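Local atomic coordinates of Er-derived vesicles protein ERV41 (PDB entry 3ZLC), a protein that travels in COPII-coated vesicles leaving the endoplasmic reticulum and is required for efficient transport of a subset of secretory proteins to the Golgi. Residues 188-199 / 234-245. Residues are numbered along the deposited sequence; the frame is centred on the assembly and turned at random.
Sequences TYVYYTSVVPTL and IFFKYNFEPLSI
Y191 and F236 lie side by side on one face of a parallel strand pair, their rings 18° from parallel yet slid so far apart that they barely overlap; the nearest approach is Y191 CD2 to F236 CE2, 3.7 Å. The other face carries Y192 and K237, which run out in the same direction, and the lysine methylenes follow the tyrosine ring, with K237 CD 3.7 Å from Y192 CE2. Between them the backbones exchange alternating N-H...O bonds from Y189 to E241. T193 adds a second grip: OG1, turned between its own N and carbonyl carbon (chi1 63°), donates to K237 O at 2.9 Å from the opposite face of that carbonyl to T193 N. Further along, V195 rests against F240, its CB 3.5 Å from F240 CD1.

Where strand 234-240 ends, E241 leans toward strand 188-199. S194 OG, anti to the backbone N (chi1 -176°), donates to the anti lone pair of E241 OE2 at 2.7 Å, while a water links the same oxygen to S194 O. V196 CG2 packs against the carboxylate, nearest OE1. An alanine in place of E241 would probably leave the S194 hydroxyl and this water without their shared acceptor and bare the flank of V196. After the E241-P242 turn the pairing resumes two residues out of step, P197 and L199 bonding to I245, whose CD1 lies against V196 CG1.

Within this lumenal domain, strand 188-199 is flanked on one edge by both strands of the other segment and on the other by antiparallel strand 209-219. Strand 130-136 borders strand 234-240 beyond. The face with Y191 and F236 looks onto strand 156-163 of the second sheet, where F161 stacks on F236 and H156 hydrogen-bonds to Y191 OH.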
loop_
_atom_site.group_PDB
_atom_site.type_symbol
_atom_site.label_atom_id
_atom_site.label_comp_id
_atom_site.label_asym_id
_atom_site.label_seq_id
_atom_site.Cartn_x
_atom_site.Cartn_y
_atom_site.Cartn_z
ATOM N N THR A 188 -9.464 10.183 -1.824
ATOM C CA THR A 188 -9.121 9.226 -0.779
ATOM C C THR A 188 -9.289 7.814 -1.329
ATOM O O THR A 188 -10.351 7.469 -1.861
ATOM C CB THR A 188 -10.056 9.398 0.419
ATOM O OG1 THR A 188 -9.698 10.597 1.118
ATOM C CG2 THR A 188 -9.951 8.199 1.362
ATOM N N TYR A 189 -8.245 7.005 -1.199
ATOM C CA TYR A 189 -8.284 5.634 -1.662
ATOM C C TYR A 189 -8.260 4.689 -0.466
ATOM O O TYR A 189 -7.418 4.826 0.433
ATOM C CB TYR A 189 -7.068 5.362 -2.565
ATOM C CG TYR A 189 -6.983 6.273 -3.782
ATOM C CD1 TYR A 189 -6.327 7.496 -3.719
ATOM C CD2 TYR A 189 -7.549 5.892 -5.001
ATOM C CE1 TYR A 189 -6.241 8.321 -4.834
ATOM C CE2 TYR A 189 -7.467 6.704 -6.117
ATOM C CZ TYR A 189 -6.810 7.917 -6.024
ATOM O OH TYR A 189 -6.734 8.733 -7.133
ATOM N N VAL A 190 -9.180 3.727 -0.451
ATOM C CA VAL A 190 -9.241 2.765 0.652
ATOM C C VAL A 190 -9.197 1.361 0.083
ATOM O O VAL A 190 -10.001 1.019 -0.792
ATOM C CB VAL A 190 -10.525 2.933 1.487
ATOM C CG1 VAL A 190 -10.479 2.017 2.725
ATOM C CG2 VAL A 190 -10.683 4.390 1.932
ATOM N N TYR A 191 -8.248 0.561 0.555
ATOM C CA TYR A 191 -8.191 -0.834 0.163
ATOM C C TYR A 191 -8.551 -1.721 1.354
ATOM O O TYR A 191 -7.958 -1.596 2.443
ATOM C CB TYR A 191 -6.792 -1.180 -0.320
ATOM C CG TYR A 191 -6.283 -0.364 -1.498
ATOM C CD1 TYR A 191 -6.589 -0.729 -2.809
ATOM C CD2 TYR A 191 -5.468 0.742 -1.302
ATOM C CE1 TYR A 191 -6.102 -0.000 -3.902
ATOM C CE2 TYR A 191 -4.974 1.478 -2.384
ATOM C CZ TYR A 191 -5.290 1.089 -3.683
ATOM O OH TYR A 191 -4.808 1.813 -4.759
ATOM N N TYR A 192 -9.520 -2.610 1.152
ATOM C CA TYR A 192 -9.894 -3.588 2.176
ATOM C C TYR A 192 -9.315 -4.943 1.838
ATOM O O TYR A 192 -9.807 -5.630 0.934
ATOM C CB TYR A 192 -11.411 -3.714 2.265
ATOM C CG TYR A 192 -12.075 -2.485 2.828
ATOM C CD1 TYR A 192 -12.453 -1.435 1.999
ATOM C CD2 TYR A 192 -12.326 -2.371 4.196
ATOM C CE1 TYR A 192 -13.065 -0.297 2.517
ATOM C CE2 TYR A 192 -12.943 -1.240 4.720
ATOM C CZ TYR A 192 -13.302 -0.212 3.873
ATOM O OH TYR A 192 -13.899 0.913 4.387
ATOM N N THR A 193 -8.291 -5.342 2.580
ATOM C CA THR A 193 -7.564 -6.572 2.258
ATOM C C THR A 193 -7.906 -7.652 3.266
ATOM O O THR A 193 -7.938 -7.391 4.477
ATOM C CB THR A 193 -6.036 -6.354 2.261
ATOM O OG1 THR A 193 -5.595 -5.970 3.579
ATOM C CG2 THR A 193 -5.648 -5.295 1.225
ATOM N N SER A 194 -8.177 -8.860 2.780
ATOM C CA SER A 194 -8.525 -9.966 3.675
ATOM C C SER A 194 -7.433 -11.011 3.511
ATOM O O SER A 194 -7.232 -11.558 2.413
ATOM C CB SER A 194 -9.889 -10.551 3.311
ATOM O OG SER A 194 -10.275 -11.577 4.229
ATOM N N VAL A 195 -6.733 -11.289 4.607
ATOM C CA VAL A 195 -5.464 -12.000 4.569
ATOM C C VAL A 195 -5.642 -13.449 5.020
ATOM O O VAL A 195 -6.243 -13.718 6.068
ATOM C CB VAL A 195 -4.426 -11.266 5.470
ATOM C CG1 VAL A 195 -3.043 -11.918 5.377
ATOM C CG2 VAL A 195 -4.324 -9.791 5.059
ATOM N N VAL A 196 -5.121 -14.378 4.226
ATOM C CA VAL A 196 -5.245 -15.804 4.522
ATOM C C VAL A 196 -3.861 -16.377 4.718
ATOM O O VAL A 196 -3.019 -16.249 3.822
ATOM C CB VAL A 196 -5.894 -16.547 3.349
ATOM C CG1 VAL A 196 -6.083 -18.039 3.688
ATOM C CG2 VAL A 196 -7.210 -15.923 3.011
ATOM N N PRO A 197 -3.600 -16.997 5.896
ATOM C CA PRO A 197 -2.287 -17.613 6.091
ATOM C C PRO A 197 -2.244 -18.933 5.334
ATOM O O PRO A 197 -3.252 -19.640 5.260
ATOM C CB PRO A 197 -2.241 -17.877 7.605
ATOM C CG PRO A 197 -3.700 -18.125 7.978
ATOM C CD PRO A 197 -4.471 -17.145 7.083
ATOM N N THR A 198 -1.094 -19.272 4.766
ATOM C CA THR A 198 -1.012 -20.513 4.001
ATOM C C THR A 198 0.157 -21.378 4.452
ATOM O O THR A 198 1.190 -20.875 4.894
ATOM C CB THR A 198 -0.871 -20.229 2.510
ATOM O OG1 THR A 198 0.234 -19.334 2.305
ATOM C CG2 THR A 198 -2.147 -19.606 1.970
ATOM N N LEU A 199 -0.012 -22.683 4.359
ATOM C CA LEU A 199 1.098 -23.576 4.627
ATOM C C LEU A 199 1.445 -24.292 3.334
ATOM O O LEU A 199 0.676 -25.125 2.852
ATOM C CB LEU A 199 0.752 -24.571 5.747
ATOM C CG LEU A 199 1.750 -25.723 5.976
ATOM C CD1 LEU A 199 3.177 -25.233 5.921
ATOM C CD2 LEU A 199 1.505 -26.423 7.306
ATOM N N ILE A 234 -4.450 7.673 1.615
ATOM C CA ILE A 234 -4.422 6.329 1.070
ATOM C C ILE A 234 -4.478 5.396 2.272
ATOM O O ILE A 234 -3.617 5.463 3.157
ATOM C CB ILE A 234 -3.127 6.080 0.270
ATOM C CG1 ILE A 234 -3.023 7.053 -0.915
ATOM C CG2 ILE A 234 -3.094 4.634 -0.252
ATOM C CD1 ILE A 234 -1.596 7.201 -1.480
ATOM N N PHE A 235 -5.494 4.536 2.312
ATOM C CA PHE A 235 -5.736 3.699 3.492
ATOM C C PHE A 235 -5.776 2.214 3.154
ATOM O O PHE A 235 -6.478 1.789 2.228
ATOM C CB PHE A 235 -7.064 4.095 4.145
ATOM C CG PHE A 235 -7.129 5.552 4.585
ATOM C CD1 PHE A 235 -7.456 6.560 3.677
ATOM C CD2 PHE A 235 -6.894 5.905 5.908
ATOM C CE1 PHE A 235 -7.524 7.901 4.082
ATOM C CE2 PHE A 235 -6.967 7.248 6.327
ATOM C CZ PHE A 235 -7.283 8.240 5.412
ATOM N N PHE A 236 -5.037 1.422 3.918
ATOM C CA PHE A 236 -5.055 -0.029 3.739
ATOM C C PHE A 236 -5.700 -0.650 4.966
ATOM O O PHE A 236 -5.098 -0.666 6.041
ATOM C CB PHE A 236 -3.632 -0.554 3.619
ATOM C CG PHE A 236 -2.880 -0.016 2.419
ATOM C CD1 PHE A 236 -2.142 1.156 2.510
ATOM C CD2 PHE A 236 -2.895 -0.703 1.202
ATOM C CE1 PHE A 236 -1.423 1.651 1.403
ATOM C CE2 PHE A 236 -2.184 -0.217 0.093
ATOM C CZ PHE A 236 -1.449 0.962 0.195
ATOM N N LYS A 237 -6.933 -1.121 4.828
ATOM C CA LYS A 237 -7.581 -1.816 5.934
ATOM C C LYS A 237 -7.265 -3.290 5.797
ATOM O O LYS A 237 -7.236 -3.835 4.680
ATOM C CB LYS A 237 -9.093 -1.593 5.916
ATOM C CG LYS A 237 -9.488 -0.130 6.029
ATOM C CD LYS A 237 -10.519 0.081 7.128
ATOM C CE LYS A 237 -10.973 1.538 7.181
ATOM N NZ LYS A 237 -11.959 1.791 8.274
ATOM N N TYR A 238 -6.980 -3.941 6.917
ATOM C CA TYR A 238 -6.667 -5.364 6.834
ATOM C C TYR A 238 -7.342 -6.163 7.932
ATOM O O TYR A 238 -7.525 -5.687 9.053
ATOM C CB TYR A 238 -5.143 -5.600 6.831
ATOM C CG TYR A 238 -4.404 -4.835 7.912
ATOM C CD1 TYR A 238 -4.307 -5.352 9.198
ATOM C CD2 TYR A 238 -3.798 -3.607 7.649
ATOM C CE1 TYR A 238 -3.630 -4.683 10.191
ATOM C CE2 TYR A 238 -3.111 -2.915 8.660
ATOM C CZ TYR A 238 -3.035 -3.465 9.926
ATOM O OH TYR A 238 -2.376 -2.819 10.960
ATOM N N ASN A 239 -7.750 -7.375 7.585
ATOM C CA ASN A 239 -8.216 -8.321 8.584
ATOM C C ASN A 239 -7.687 -9.699 8.219
ATOM O O ASN A 239 -7.317 -9.946 7.063
ATOM C CB ASN A 239 -9.737 -8.343 8.669
ATOM C CG ASN A 239 -10.218 -8.771 10.032
ATOM O OD1 ASN A 239 -9.469 -9.413 10.791
ATOM N ND2 ASN A 239 -11.456 -8.415 10.369
ATOM N N PHE A 240 -7.662 -10.596 9.195
ATOM C CA PHE A 240 -7.031 -11.899 9.004
ATOM C C PHE A 240 -8.060 -12.996 9.174
ATOM O O PHE A 240 -8.734 -13.080 10.200
ATOM C CB PHE A 240 -5.858 -12.051 9.985
ATOM C CG PHE A 240 -4.828 -10.952 9.835
ATOM C CD1 PHE A 240 -3.798 -11.074 8.917
ATOM C CD2 PHE A 240 -4.931 -9.772 10.581
ATOM C CE1 PHE A 240 -2.858 -10.048 8.754
ATOM C CE2 PHE A 240 -3.999 -8.736 10.417
ATOM C CZ PHE A 240 -2.962 -8.880 9.505
ATOM N N GLU A 241 -8.196 -13.825 8.145
ATOM C CA GLU A 241 -9.212 -14.869 8.151
ATOM C C GLU A 241 -8.850 -15.969 9.133
ATOM O O GLU A 241 -7.665 -16.301 9.279
ATOM C CB GLU A 241 -9.360 -15.444 6.741
ATOM C CG GLU A 241 -9.702 -14.365 5.712
ATOM C CD GLU A 241 -10.128 -14.945 4.386
ATOM O OE1 GLU A 241 -10.215 -16.188 4.312
ATOM O OE2 GLU A 241 -10.386 -14.170 3.426
ATOM N N PRO A 242 -9.871 -16.546 9.798
ATOM C CA PRO A 242 -9.690 -17.601 10.799
ATOM C C PRO A 242 -9.497 -18.983 10.185
ATOM O O PRO A 242 -9.742 -19.984 10.863
ATOM C CB PRO A 242 -11.017 -17.576 11.568
ATOM C CG PRO A 242 -12.030 -17.143 10.551
ATOM C CD PRO A 242 -11.275 -16.090 9.731
ATOM N N LEU A 243 -9.083 -19.044 8.925
ATOM C CA LEU A 243 -8.768 -20.330 8.304
ATOM C C LEU A 243 -7.376 -20.269 7.679
ATOM O O LEU A 243 -6.765 -19.202 7.629
ATOM C CB LEU A 243 -9.830 -20.729 7.272
ATOM C CG LEU A 243 -10.310 -19.733 6.213
ATOM C CD1 LEU A 243 -9.281 -19.517 5.122
ATOM C CD2 LEU A 243 -11.630 -20.202 5.598
ATOM N N SER A 244 -6.884 -21.418 7.230
ATOM C CA SER A 244 -5.612 -21.504 6.521
ATOM C C SER A 244 -5.819 -22.328 5.269
ATOM O O SER A 244 -6.733 -23.159 5.197
ATOM C CB SER A 244 -4.556 -22.194 7.390
ATOM O OG SER A 244 -4.225 -21.395 8.504
ATOM N N ILE A 245 -4.971 -22.107 4.279
ATOM C CA ILE A 245 -4.966 -22.983 3.124
ATOM C C ILE A 245 -3.706 -23.833 3.188
ATOM O O ILE A 245 -2.587 -23.301 3.245
ATOM C CB ILE A 245 -4.986 -22.186 1.825
ATOM C CG1 ILE A 245 -6.256 -21.332 1.736
ATOM C CG2 ILE A 245 -4.875 -23.123 0.633
ATOM C CD1 ILE A 245 -6.176 -20.216 0.660
HETATM O O HOH W 1 -9.023 -13.482 1.208
#